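Long-range contacts in cysteine protease-like VirA (Shigella flexneri, PDB 3EB8), which promotes bacterial entry into epithelial cells and subsequent spread within and between them, and appears to be neither a protease nor a direct microtubule destabiliser: residues A[34-39]-A[87-92]; A[104-109]-A[270-275]; A[126-131]-A[244-249]; A[189-194]-A[224-229]. All coordinates share one frame; numbering follows the deposited sequence.

Contact 1: A[34-39]-A[87-92]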
loop_
_atom_site.group_PDB
_atom_site.type_symbol
_atom_site.label_atom_id
_atom_site.label_comp_id
_atom_site.label_asym_id
_atom_site.label_seq_id
_atom_site.Cartn_x
_atom_site.Cartn_y
_atom_site.Cartn_z
ATOM N N GLY A 34 19.310 4.610 -15.943
ATOM C CA GLY A 34 17.954 5.111 -15.845
ATOM C C GLY A 34 16.906 4.018 -15.697
ATOM O O GLY A 34 15.714 4.306 -15.609
ATOM N N GLU A 35 17.343 2.762 -15.660
ATOM C CA GLU A 35 16.423 1.637 -15.496
ATOM C C GLU A 35 15.696 1.670 -14.156
ATOM O O GLU A 35 16.317 1.797 -13.100
ATOM C CB GLU A 35 17.162 0.306 -15.650
ATOM C CG GLU A 35 16.311 -0.904 -15.372
ATOM C CD GLU A 35 17.095 -2.197 -15.508
ATOM O OE1 GLU A 35 18.018 -2.244 -16.353
ATOM O OE2 GLU A 35 16.794 -3.168 -14.771
ATOM N N PHE A 36 14.373 1.546 -14.213
ATOM C CA PHE A 36 13.551 1.575 -13.018
ATOM C C PHE A 36 12.773 0.276 -12.848
ATOM O O PHE A 36 12.285 -0.016 -11.758
ATOM C CB PHE A 36 12.598 2.776 -13.036
ATOM C CG PHE A 36 11.575 2.716 -14.129
ATOM C CD1 PHE A 36 10.358 2.085 -13.921
ATOM C CD2 PHE A 36 11.829 3.282 -15.360
ATOM C CE1 PHE A 36 9.419 2.016 -14.913
ATOM C CE2 PHE A 36 10.884 3.219 -16.363
ATOM C CZ PHE A 36 9.676 2.585 -16.135
ATOM N N ALA A 37 12.656 -0.507 -13.914
ATOM C CA ALA A 37 12.011 -1.814 -13.812
ATOM C C ALA A 37 12.602 -2.846 -14.764
ATOM O O ALA A 37 13.211 -2.509 -15.774
ATOM C CB ALA A 37 10.528 -1.699 -14.021
ATOM N N HIS A 38 12.410 -4.114 -14.429
ATOM C CA HIS A 38 12.894 -5.197 -15.267
ATOM C C HIS A 38 11.969 -6.395 -15.195
ATOM O O HIS A 38 11.268 -6.605 -14.207
ATOM C CB HIS A 38 14.271 -5.651 -14.809
ATOM C CG HIS A 38 14.256 -6.281 -13.456
ATOM N ND1 HIS A 38 14.448 -5.561 -12.302
ATOM C CD2 HIS A 38 14.026 -7.557 -13.076
ATOM C CE1 HIS A 38 14.362 -6.373 -11.265
ATOM N NE2 HIS A 38 14.107 -7.588 -11.707
ATOM N N ALA A 39 11.987 -7.192 -16.250
ATOM C CA ALA A 39 11.277 -8.456 -16.270
ATOM C C ALA A 39 12.185 -9.473 -16.926
ATOM O O ALA A 39 12.740 -9.246 -17.988
ATOM C CB ALA A 39 9.972 -8.332 -17.027
ATOM N N PHE A 87 7.769 1.925 -7.874
ATOM C CA PHE A 87 8.824 2.156 -8.845
ATOM C C PHE A 87 9.437 3.540 -8.676
ATOM O O PHE A 87 8.782 4.484 -8.238
ATOM C CB PHE A 87 8.304 2.012 -10.277
ATOM C CG PHE A 87 7.842 0.633 -10.615
ATOM C CD1 PHE A 87 6.517 0.267 -10.441
ATOM C CD2 PHE A 87 8.733 -0.305 -11.112
ATOM C CE1 PHE A 87 6.094 -1.014 -10.755
ATOM C CE2 PHE A 87 8.313 -1.597 -11.427
ATOM C CZ PHE A 87 6.996 -1.950 -11.251
ATOM N N ASN A 88 10.703 3.656 -9.045
ATOM C CA ASN A 88 11.312 4.959 -9.103
ATOM C C ASN A 88 10.933 5.661 -10.403
ATOM O O ASN A 88 11.660 5.586 -11.387
ATOM C CB ASN A 88 12.826 4.870 -8.936
ATOM C CG ASN A 88 13.385 6.095 -8.278
ATOM O OD1 ASN A 88 14.027 6.922 -8.923
ATOM N ND2 ASN A 88 13.103 6.250 -6.987
ATOM N N LEU A 89 9.778 6.327 -10.405
ATOM C CA LEU A 89 9.310 7.033 -11.591
ATOM C C LEU A 89 9.759 8.497 -11.593
ATOM O O LEU A 89 9.699 9.166 -12.620
ATOM C CB LEU A 89 7.791 6.933 -11.720
ATOM C CG LEU A 89 7.233 5.521 -11.615
ATOM C CD1 LEU A 89 5.726 5.549 -11.657
ATOM C CD2 LEU A 89 7.791 4.641 -12.713
ATOM N N GLY A 90 10.214 8.977 -10.437
ATOM C CA GLY A 90 10.698 10.337 -10.298
ATOM C C GLY A 90 9.649 11.409 -10.539
ATOM O O GLY A 90 9.973 12.551 -10.824
ATOM N N LYS A 91 8.387 11.042 -10.400
ATOM C CA LYS A 91 7.299 11.949 -10.681
ATOM C C LYS A 91 6.013 11.251 -10.291
ATOM O O LYS A 91 5.816 10.076 -10.624
ATOM C CB LYS A 91 7.270 12.283 -12.176
ATOM C CG LYS A 91 6.049 13.074 -12.616
ATOM C CD LYS A 91 6.050 13.273 -14.119
ATOM C CE LYS A 91 4.721 13.810 -14.622
ATOM N NZ LYS A 91 4.633 13.737 -16.121
ATOM N N VAL A 92 5.140 11.960 -9.585
ATOM C CA VAL A 92 3.861 11.391 -9.195
ATOM C C VAL A 92 2.917 11.455 -10.381
ATOM O O VAL A 92 2.576 12.543 -10.846
ATOM C CB VAL A 92 3.268 12.159 -8.018
ATOM C CG1 VAL A 92 1.915 11.555 -7.595
ATOM C CG2 VAL A 92 4.272 12.188 -6.857
#
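The tight half of this contact lies around Phe36 and Ala37, consecutive residues that both turn their CB atoms toward 87-92. They can do so because both sit opposite Leu48 of strand 44-51 in a classic beta bulge, which interrupts the usual alternation of side chains along strand 35-41. Ala37 CB comes within 3.4 Å of Phe87 CE2, and Phe36 O lies in the plane of the Phe87 ring at its edge, 3.6 Å from CD2. The Phe36 ring, its CG held in the crowded position between backbone N and carbonyl carbon (chi1 65°), crosses Phe87 obliquely, with Phe36 CD1 4.0 Å from Phe87 CD2. Leu89 adds one branch, its CD2 reaching Phe36 CE1 at 3.8 Å.

The looser side is Asn88, the centre of an inverse gamma turn. Its backbone carbonyl, not its exposed side chain, meets the strand, with Asn88 O 3.4 Å from Phe36 CB. Beyond Leu89 the loop leaves the strand.

Pro25 also lies against Phe87, and Leu48 and Leu50 against Phe36. The join between the five-stranded antiparallel sheet and this loop thus rests on apolar side chains and carbonyl oxygens set against carbon, without a hydrogen bond between the segments.

Contact 2: A[104-109]-A[270-275]; sequences KTHKPA and RVINNC
Thr105 makes the first, slight approach, its carbonyl O 4.2 Å from Val271 CG2 while its hydroxyl bonds back to Asn102. His106 follows and carries the one hydrogen bond between the segments: Ile272 N donates to His106 O over 2.6 Å, almost straight at 170° and in the carbonyl plane. Val271 CA adds a CA-H...O contact to the same oxygen at 3.3 Å, so two neighbouring residues grip one acceptor. The imidazole and the Arg270 guanidinium run side by side but are too close in the model to interpret. At the ring's edge, in its plane, Ile272 CG2 stands 3.7 Å from His106 CD2. Lys107 touches through its base, CB lying 3.8 Å from Ile272 CD1, and its CG sits over one face of the His106 ring, toward the rim. Pro108 closes the contact, its CG 3.6 Å from Cys275 SG and its CD 4.0 Å from Ile272 CD1.

Ala109 then occupies the N-cap position of helix 110-118, into which the loop runs. Pro108 also rests on Val316 and Ile318 of strand 315-327, while Val271, in the link between helix 245-265 and strand 274-283, packs on Ser309 and Ile311 of strand 300-312.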
loop_
_atom_site.group_PDB
_atom_site.type_symbol
_atom_site.label_atom_id
_atom_site.label_comp_id
_atom_site.label_asym_id
_atom_site.label_seq_id
_atom_site.Cartn_x
_atom_site.Cartn_y
_atom_site.Cartn_z
ATOM N N LYS A 104 -20.685 16.162 -8.260
ATOM C CA LYS A 104 -21.856 16.092 -7.401
ATOM C C LYS A 104 -21.875 14.816 -6.545
ATOM O O LYS A 104 -22.941 14.375 -6.119
ATOM C CB LYS A 104 -23.133 16.210 -8.248
ATOM C CG LYS A 104 -23.233 17.538 -9.028
ATOM C CD LYS A 104 -24.424 17.568 -9.982
ATOM C CE LYS A 104 -24.397 18.817 -10.860
ATOM N NZ LYS A 104 -25.710 19.086 -11.533
ATOM N N THR A 105 -20.693 14.239 -6.302
ATOM C CA THR A 105 -20.544 13.069 -5.437
ATOM C C THR A 105 -19.600 13.365 -4.273
ATOM O O THR A 105 -18.769 14.271 -4.339
ATOM C CB THR A 105 -20.023 11.844 -6.201
ATOM O OG1 THR A 105 -20.789 11.669 -7.396
ATOM C CG2 THR A 105 -20.176 10.589 -5.358
ATOM N N HIS A 106 -19.732 12.588 -3.206
ATOM C CA HIS A 106 -18.988 12.820 -1.984
ATOM C C HIS A 106 -17.886 11.777 -1.810
ATOM O O HIS A 106 -17.129 11.828 -0.849
ATOM C CB HIS A 106 -19.945 12.768 -0.789
ATOM C CG HIS A 106 -20.619 11.440 -0.614
ATOM N ND1 HIS A 106 -21.789 11.107 -1.262
ATOM C CD2 HIS A 106 -20.277 10.356 0.124
ATOM C CE1 HIS A 106 -22.145 9.879 -0.925
ATOM N NE2 HIS A 106 -21.244 9.402 -0.084
ATOM N N LYS A 107 -17.804 10.829 -2.739
ATOM C CA LYS A 107 -16.834 9.735 -2.631
ATOM C C LYS A 107 -16.359 9.260 -4.013
ATOM O O LYS A 107 -17.063 9.444 -5.016
ATOM C CB LYS A 107 -17.457 8.560 -1.861
ATOM C CG LYS A 107 -18.672 7.921 -2.570
ATOM C CD LYS A 107 -19.270 6.773 -1.761
ATOM C CE LYS A 107 -20.534 6.226 -2.412
ATOM N NZ LYS A 107 -21.644 7.229 -2.480
ATOM N N PRO A 108 -15.173 8.631 -4.070
ATOM C CA PRO A 108 -14.686 8.111 -5.351
ATOM C C PRO A 108 -15.615 7.031 -5.855
ATOM O O PRO A 108 -16.192 6.312 -5.028
ATOM C CB PRO A 108 -13.339 7.484 -4.995
ATOM C CG PRO A 108 -12.921 8.114 -3.685
ATOM C CD PRO A 108 -14.201 8.464 -2.976
ATOM N N ALA A 109 -15.760 6.910 -7.174
ATOM C CA ALA A 109 -16.485 5.778 -7.750
ATOM C C ALA A 109 -15.741 4.471 -7.490
ATOM O O ALA A 109 -14.533 4.468 -7.284
ATOM C CB ALA A 109 -16.684 5.976 -9.238
ATOM N N ARG A 270 -19.499 18.020 -0.534
ATOM C CA ARG A 270 -19.021 17.566 0.774
ATOM C C ARG A 270 -17.701 16.783 0.805
ATOM O O ARG A 270 -16.839 17.056 1.639
ATOM C CB ARG A 270 -20.123 16.738 1.435
ATOM C CG ARG A 270 -19.715 16.009 2.693
ATOM C CD ARG A 270 -20.839 15.090 3.157
ATOM N NE ARG A 270 -20.338 13.909 3.861
ATOM C CZ ARG A 270 -20.270 12.694 3.326
ATOM N NH1 ARG A 270 -20.679 12.495 2.080
ATOM N NH2 ARG A 270 -19.800 11.675 4.036
ATOM N N VAL A 271 -17.569 15.792 -0.074
ATOM C CA VAL A 271 -16.342 14.965 -0.196
ATOM C C VAL A 271 -15.746 14.319 1.070
ATOM O O VAL A 271 -15.129 14.981 1.914
ATOM C CB VAL A 271 -15.202 15.675 -0.965
ATOM C CG1 VAL A 271 -14.116 14.665 -1.318
ATOM C CG2 VAL A 271 -15.749 16.333 -2.208
ATOM N N ILE A 272 -15.894 13.003 1.165
ATOM C CA ILE A 272 -15.294 12.243 2.252
ATOM C C ILE A 272 -13.789 12.424 2.209
ATOM O O ILE A 272 -13.214 12.567 1.143
ATOM C CB ILE A 272 -15.609 10.733 2.146
ATOM C CG1 ILE A 272 -14.891 10.119 0.944
ATOM C CG2 ILE A 272 -17.122 10.490 2.047
ATOM C CD1 ILE A 272 -14.928 8.609 0.936
ATOM N N ASN A 273 -13.152 12.404 3.374
ATOM C CA ASN A 273 -11.712 12.602 3.453
ATOM C C ASN A 273 -10.876 11.426 2.930
ATOM O O ASN A 273 -9.926 11.620 2.162
ATOM C CB ASN A 273 -11.286 12.887 4.890
ATOM C CG ASN A 273 -9.776 12.877 5.053
ATOM O OD1 ASN A 273 -9.180 11.856 5.412
ATOM N ND2 ASN A 273 -9.146 14.010 4.761
ATOM N N ASN A 274 -11.224 10.217 3.381
ATOM C CA ASN A 274 -10.415 9.020 3.154
ATOM C C ASN A 274 -11.261 7.762 2.982
ATOM O O ASN A 274 -12.360 7.679 3.529
ATOM C CB ASN A 274 -9.429 8.831 4.310
ATOM C CG ASN A 274 -8.976 7.382 4.468
ATOM O OD1 ASN A 274 -9.418 6.689 5.383
ATOM N ND2 ASN A 274 -8.094 6.919 3.578
ATOM N N CYS A 275 -10.741 6.788 2.227
ATOM C CA CYS A 275 -11.441 5.518 1.987
ATOM C C CYS A 275 -10.809 4.300 2.699
ATOM O O CYS A 275 -11.144 3.165 2.387
ATOM C CB CYS A 275 -11.582 5.241 0.476
ATOM S SG CYS A 275 -11.721 6.731 -0.571
#

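Contact 3: A[126-131]-A[244-249]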
loop_
_atom_site.group_PDB
_atom_site.type_symbol
_atom_site.label_atom_id
_atom_site.label_comp_id
_atom_site.label_asym_id
_atom_site.label_seq_id
_atom_site.Cartn_x
_atom_site.Cartn_y
_atom_site.Cartn_z
ATOM N N ASN A 126 14.150 9.252 -0.190
ATOM C CA ASN A 126 14.317 9.578 1.222
ATOM C C ASN A 126 15.775 9.560 1.654
ATOM O O ASN A 126 16.193 8.667 2.397
ATOM C CB ASN A 126 13.535 8.584 2.094
ATOM C CG ASN A 126 12.038 8.862 2.112
ATOM O OD1 ASN A 126 11.605 9.992 1.876
ATOM N ND2 ASN A 126 11.242 7.827 2.404
ATOM N N ASP A 127 16.543 10.540 1.192
ATOM C CA ASP A 127 17.945 10.667 1.581
ATOM C C ASP A 127 18.011 11.422 2.899
ATOM O O ASP A 127 18.851 11.143 3.757
ATOM C CB ASP A 127 18.723 11.447 0.521
ATOM C CG ASP A 127 18.052 11.409 -0.830
ATOM O OD1 ASP A 127 17.570 10.324 -1.215
ATOM O OD2 ASP A 127 17.996 12.462 -1.500
ATOM N N ASP A 128 17.116 12.390 3.042
ATOM C CA ASP A 128 17.023 13.177 4.257
ATOM C C ASP A 128 15.899 12.636 5.129
ATOM O O ASP A 128 14.942 13.353 5.434
ATOM C CB ASP A 128 16.763 14.643 3.909
ATOM C CG ASP A 128 15.749 14.805 2.781
ATOM O OD1 ASP A 128 16.145 15.301 1.701
ATOM O OD2 ASP A 128 14.565 14.430 2.970
ATOM N N TYR A 129 16.017 11.369 5.521
ATOM C CA TYR A 129 14.994 10.719 6.335
ATOM C C TYR A 129 15.091 11.189 7.777
ATOM O O TYR A 129 16.167 11.511 8.263
ATOM C CB TYR A 129 15.122 9.197 6.259
ATOM C CG TYR A 129 16.471 8.714 6.681
ATOM C CD1 TYR A 129 16.767 8.499 8.027
ATOM C CD2 TYR A 129 17.474 8.493 5.743
ATOM C CE1 TYR A 129 18.028 8.064 8.427
ATOM C CE2 TYR A 129 18.739 8.057 6.132
ATOM C CZ TYR A 129 19.003 7.848 7.471
ATOM O OH TYR A 129 20.248 7.420 7.855
ATOM N N PHE A 130 13.950 11.233 8.447
ATOM C CA PHE A 130 13.888 11.615 9.848
ATOM C C PHE A 130 14.457 10.527 10.737
ATOM O O PHE A 130 14.402 9.345 10.390
ATOM C CB PHE A 130 12.440 11.878 10.265
ATOM C CG PHE A 130 11.796 13.015 9.537
ATOM C CD1 PHE A 130 12.493 14.195 9.299
ATOM C CD2 PHE A 130 10.481 12.917 9.103
ATOM C CE1 PHE A 130 11.889 15.252 8.620
ATOM C CE2 PHE A 130 9.867 13.972 8.434
ATOM C CZ PHE A 130 10.566 15.137 8.190
ATOM N N HIS A 131 14.995 10.920 11.890
ATOM C CA HIS A 131 15.432 9.955 12.888
ATOM C C HIS A 131 14.243 9.429 13.675
ATOM O O HIS A 131 13.196 10.074 13.729
ATOM C CB HIS A 131 16.426 10.593 13.854
ATOM C CG HIS A 131 17.692 11.044 13.200
ATOM N ND1 HIS A 131 18.134 12.352 13.251
ATOM C CD2 HIS A 131 18.610 10.365 12.475
ATOM C CE1 HIS A 131 19.274 12.454 12.590
ATOM N NE2 HIS A 131 19.584 11.262 12.107
ATOM N N SER A 244 10.291 11.969 5.705
ATOM C CA SER A 244 11.296 12.941 5.302
ATOM C C SER A 244 10.692 14.256 4.858
ATOM O O SER A 244 9.498 14.341 4.562
ATOM C CB SER A 244 12.137 12.376 4.158
ATOM O OG SER A 244 11.378 12.337 2.967
ATOM N N SER A 245 11.542 15.274 4.796
ATOM C CA SER A 245 11.180 16.575 4.258
ATOM C C SER A 245 10.683 16.418 2.824
ATOM O O SER A 245 9.776 17.138 2.395
ATOM C CB SER A 245 12.395 17.496 4.286
ATOM O OG SER A 245 13.113 17.313 5.488
ATOM N N SER A 246 11.275 15.468 2.095
ATOM C CA SER A 246 10.932 15.230 0.692
ATOM C C SER A 246 9.505 14.735 0.543
ATOM O O SER A 246 8.785 15.163 -0.355
ATOM C CB SER A 246 11.899 14.236 0.054
ATOM O OG SER A 246 13.233 14.619 0.306
ATOM N N VAL A 247 9.102 13.824 1.421
ATOM C CA VAL A 247 7.724 13.348 1.435
ATOM C C VAL A 247 6.791 14.486 1.841
ATOM O O VAL A 247 5.735 14.698 1.232
ATOM C CB VAL A 247 7.545 12.170 2.420
ATOM C CG1 VAL A 247 6.073 11.918 2.704
ATOM C CG2 VAL A 247 8.196 10.908 1.870
ATOM N N GLU A 248 7.187 15.223 2.871
ATOM C CA GLU A 248 6.435 16.399 3.265
ATOM C C GLU A 248 6.187 17.318 2.071
ATOM O O GLU A 248 5.087 17.831 1.898
ATOM C CB GLU A 248 7.176 17.161 4.366
ATOM C CG GLU A 248 7.008 16.538 5.740
ATOM C CD GLU A 248 7.618 17.380 6.851
ATOM O OE1 GLU A 248 8.479 18.244 6.555
ATOM O OE2 GLU A 248 7.239 17.168 8.024
ATOM N N HIS A 249 7.216 17.512 1.252
ATOM C CA HIS A 249 7.132 18.452 0.158
ATOM C C HIS A 249 6.159 17.924 -0.897
ATOM O O HIS A 249 5.218 18.618 -1.292
ATOM C CB HIS A 249 8.524 18.735 -0.414
ATOM C CG HIS A 249 8.558 19.871 -1.381
ATOM N ND1 HIS A 249 8.791 19.696 -2.729
ATOM C CD2 HIS A 249 8.387 21.203 -1.198
ATOM C CE1 HIS A 249 8.766 20.871 -3.334
ATOM N NE2 HIS A 249 8.523 21.801 -2.428
#
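Ser244 occupies the N-cap of helix 245-265, and its hydroxyl is used in both directions. As acceptor, Ser244 OG takes the hydrogen of Val247 N at 3.1 Å and 162°, the capping bond that satisfies an amide of the first helical turn. As donor, the same Ser244 OG gives its proton to Asn126 OD1 at 2.6 Å. That donor stands 37° above the plane of the Asn126 carbonyl, so the approach is short but not directed at a lone pair. The side chain of Asn126 thus acts as a second shell, which would orient the hydroxyl that caps the helix.

Two residues on, Ser246 OG donates to Asp128 OD2 at 3.0 Å, meeting the syn lone pair of the carboxylate. Asp128 OD1 is also near Ser246 OG, but at a poor angle that does not make a second bond. Asp128 OD2 remains 3.6 Å from Ser245 N, and its place before the helix start is one where the helix dipole would favour the charged form.

Phe130 supplies the apolar part. One face of its ring lies over Ser244 CA in a CH-pi contact, CA 3.7 Å from the ring centroid and 18° off the normal, while Glu248 CD stands at the ring's edge, in its plane. The backbone of Phe130 is hydrogen-bonded to that of Thr243, and Ile242 touches the ring.

The loop after strand 121-123 thus docks on the helix N-terminus through polar bonds: the Asn126 amide oxygen and the Asp128 carboxylate accept from two serine hydroxyls, and the helix dipole would probably stabilise the carboxylate's negative charge.

Contact 4: A[189-194]-A[224-229]; sequences LQMLSY and QDPAFI
The segment 189-194 runs extended, phi close to -75° from Leu189 to Leu192, until Ser193 caps helix 194-204; it comes nearest the other segment at Leu192, whose CA lies 5.9 Å from Gln224 CA. Met191 and Gln224 carry most of the contact. The Met191 side chain is bent at its last two torsions (chi2 -56°, chi3 -51°), which turns the methyl back on the start of helix 226-234: Met191 CE meets Ile229 CG1 tip to tip at 3.4 Å and lies 3.6 Å from the Gln224 carbonyl carbon. Met191 CG presses on Pro226 CG at 3.5 Å, the two side chains crossing at about a right angle. Leu189 CD1 touches Ile229 CG2 at 3.9 Å. At the other end Gln224 stretches out beyond CG, past Leu192 O, to the helix start at Tyr194, with Gln224 CD 3.6 Å from Tyr194 CA.

Leu177 and Leu173 back Ile229. N-cap Asp225 of helix 226-234 is served locally: Asp225 OD1 accepts from Ala227 N at 2.9 Å, while Asp225 OD2 bonds to Tyr300. Within the tubulin-binding region, cohesion is thus nondirectional at the Met191, Leu189, Pro226 and Ile229 end, whereas Gln224 lies along the start of helix 194-204.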
loop_
_atom_site.group_PDB
_atom_site.type_symbol
_atom_site.label_atom_id
_atom_site.label_comp_id
_atom_site.label_asym_id
_atom_site.label_seq_id
_atom_site.Cartn_x
_atom_site.Cartn_y
_atom_site.Cartn_z
ATOM N N LEU A 189 1.142 -4.904 24.024
ATOM C CA LEU A 189 0.073 -5.878 23.938
ATOM C C LEU A 189 0.545 -7.218 24.437
ATOM O O LEU A 189 1.606 -7.691 24.034
ATOM C CB LEU A 189 -0.384 -6.028 22.494
ATOM C CG LEU A 189 -0.947 -4.794 21.800
ATOM C CD1 LEU A 189 -1.429 -5.161 20.384
ATOM C CD2 LEU A 189 -2.060 -4.190 22.640
ATOM N N GLN A 190 -0.241 -7.837 25.309
ATOM C CA GLN A 190 0.023 -9.216 25.703
ATOM C C GLN A 190 -0.528 -10.123 24.626
ATOM O O GLN A 190 -1.641 -9.923 24.143
ATOM C CB GLN A 190 -0.619 -9.542 27.051
ATOM C CG GLN A 190 0.156 -9.013 28.245
ATOM C CD GLN A 190 -0.711 -8.903 29.483
ATOM O OE1 GLN A 190 -1.873 -9.315 29.479
ATOM N NE2 GLN A 190 -0.151 -8.340 30.551
ATOM N N MET A 191 0.255 -11.121 24.249
ATOM C CA MET A 191 -0.103 -11.984 23.137
ATOM C C MET A 191 -1.180 -12.997 23.515
ATOM O O MET A 191 -1.272 -13.415 24.671
ATOM C CB MET A 191 1.149 -12.675 22.594
ATOM C CG MET A 191 2.036 -11.725 21.799
ATOM S SD MET A 191 1.109 -10.951 20.457
ATOM C CE MET A 191 0.414 -12.430 19.702
ATOM N N LEU A 192 -1.999 -13.379 22.538
ATOM C CA LEU A 192 -3.112 -14.289 22.789
ATOM C C LEU A 192 -2.658 -15.736 22.913
ATOM O O LEU A 192 -1.773 -16.185 22.181
ATOM C CB LEU A 192 -4.183 -14.158 21.695
ATOM C CG LEU A 192 -5.222 -13.043 21.871
ATOM C CD1 LEU A 192 -4.558 -11.700 21.782
ATOM C CD2 LEU A 192 -6.346 -13.128 20.842
ATOM N N SER A 193 -3.266 -16.473 23.837
ATOM C CA SER A 193 -2.998 -17.900 23.929
ATOM C C SER A 193 -3.466 -18.609 22.658
ATOM O O SER A 193 -4.259 -18.069 21.895
ATOM C CB SER A 193 -3.704 -18.509 25.136
ATOM O OG SER A 193 -5.110 -18.499 24.958
ATOM N N TYR A 194 -2.976 -19.823 22.439
ATOM C CA TYR A 194 -3.544 -20.655 21.397
ATOM C C TYR A 194 -5.047 -20.843 21.619
ATOM O O TYR A 194 -5.834 -20.787 20.671
ATOM C CB TYR A 194 -2.865 -22.026 21.325
ATOM C CG TYR A 194 -3.685 -22.984 20.500
ATOM C CD1 TYR A 194 -3.558 -23.027 19.118
ATOM C CD2 TYR A 194 -4.624 -23.807 21.098
ATOM C CE1 TYR A 194 -4.324 -23.882 18.360
ATOM C CE2 TYR A 194 -5.396 -24.668 20.352
ATOM C CZ TYR A 194 -5.245 -24.702 18.983
ATOM O OH TYR A 194 -6.021 -25.567 18.246
ATOM N N GLN A 224 -0.629 -15.587 16.955
ATOM C CA GLN A 224 0.180 -15.841 18.131
ATOM C C GLN A 224 1.602 -15.329 17.910
ATOM O O GLN A 224 2.432 -15.393 18.803
ATOM C CB GLN A 224 0.228 -17.337 18.450
ATOM C CG GLN A 224 -1.127 -17.934 18.783
ATOM C CD GLN A 224 -1.021 -19.405 19.085
ATOM O OE1 GLN A 224 -1.287 -20.255 18.223
ATOM N NE2 GLN A 224 -0.588 -19.724 20.304
ATOM N N ASP A 225 1.893 -14.841 16.714
ATOM C CA ASP A 225 3.218 -14.324 16.456
ATOM C C ASP A 225 3.235 -12.813 16.722
ATOM O O ASP A 225 2.636 -12.042 15.985
ATOM C CB ASP A 225 3.654 -14.661 15.025
ATOM C CG ASP A 225 5.042 -14.180 14.713
ATOM O OD1 ASP A 225 5.651 -13.479 15.553
ATOM O OD2 ASP A 225 5.527 -14.505 13.618
ATOM N N PRO A 226 3.939 -12.386 17.785
ATOM C CA PRO A 226 3.949 -10.967 18.142
ATOM C C PRO A 226 4.506 -10.119 17.007
ATOM O O PRO A 226 4.132 -8.968 16.859
ATOM C CB PRO A 226 4.871 -10.908 19.356
ATOM C CG PRO A 226 4.946 -12.308 19.862
ATOM C CD PRO A 226 4.831 -13.175 18.646
ATOM N N ALA A 227 5.378 -10.681 16.194
ATOM C CA ALA A 227 5.909 -9.907 15.096
ATOM C C ALA A 227 4.797 -9.649 14.088
ATOM O O ALA A 227 4.725 -8.583 13.494
ATOM C CB ALA A 227 7.088 -10.615 14.441
ATOM N N PHE A 228 3.917 -10.630 13.915
ATOM C CA PHE A 228 2.777 -10.453 13.041
ATOM C C PHE A 228 1.792 -9.408 13.597
ATOM O O PHE A 228 1.320 -8.536 12.870
ATOM C CB PHE A 228 2.044 -11.769 12.763
ATOM C CG PHE A 228 0.818 -11.576 11.928
ATOM C CD1 PHE A 228 0.922 -11.418 10.552
ATOM C CD2 PHE A 228 -0.432 -11.456 12.527
ATOM C CE1 PHE A 228 -0.212 -11.177 9.776
ATOM C CE2 PHE A 228 -1.570 -11.228 11.760
ATOM C CZ PHE A 228 -1.467 -11.084 10.382
ATOM N N ILE A 229 1.482 -9.502 14.885
ATOM C CA ILE A 229 0.598 -8.515 15.497
ATOM C C ILE A 229 1.187 -7.122 15.301
ATOM O O ILE A 229 0.485 -6.167 14.969
ATOM C CB ILE A 229 0.409 -8.784 17.003
ATOM C CG1 ILE A 229 -0.202 -10.175 17.217
ATOM C CG2 ILE A 229 -0.435 -7.684 17.638
ATOM C CD1 ILE A 229 -1.467 -10.432 16.382
#

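In the fold
None of the four contacts touches another. Contacts 1 and 3 lie closest, centres 19 Å apart and nearest atoms about 8 Å, and loop 87-92 of contact 1 also reaches helix 245-265 of contact 3 through Val92, packed on Ile250 and Ile254. That helix leads into strand 274-283 of contact 2, whose centre is 29 Å from that of contact 3. Contact 4 lies across the chain's centre from contact 1, 37 Å between their centres. In sequence, contact 2 spans contact 3, which spans contact 4; contact 1 closes before all three. The functional landmark is the tubulin-binding region 182-273, which takes in contact 4 and overlaps one segment each of contacts 2 and 3.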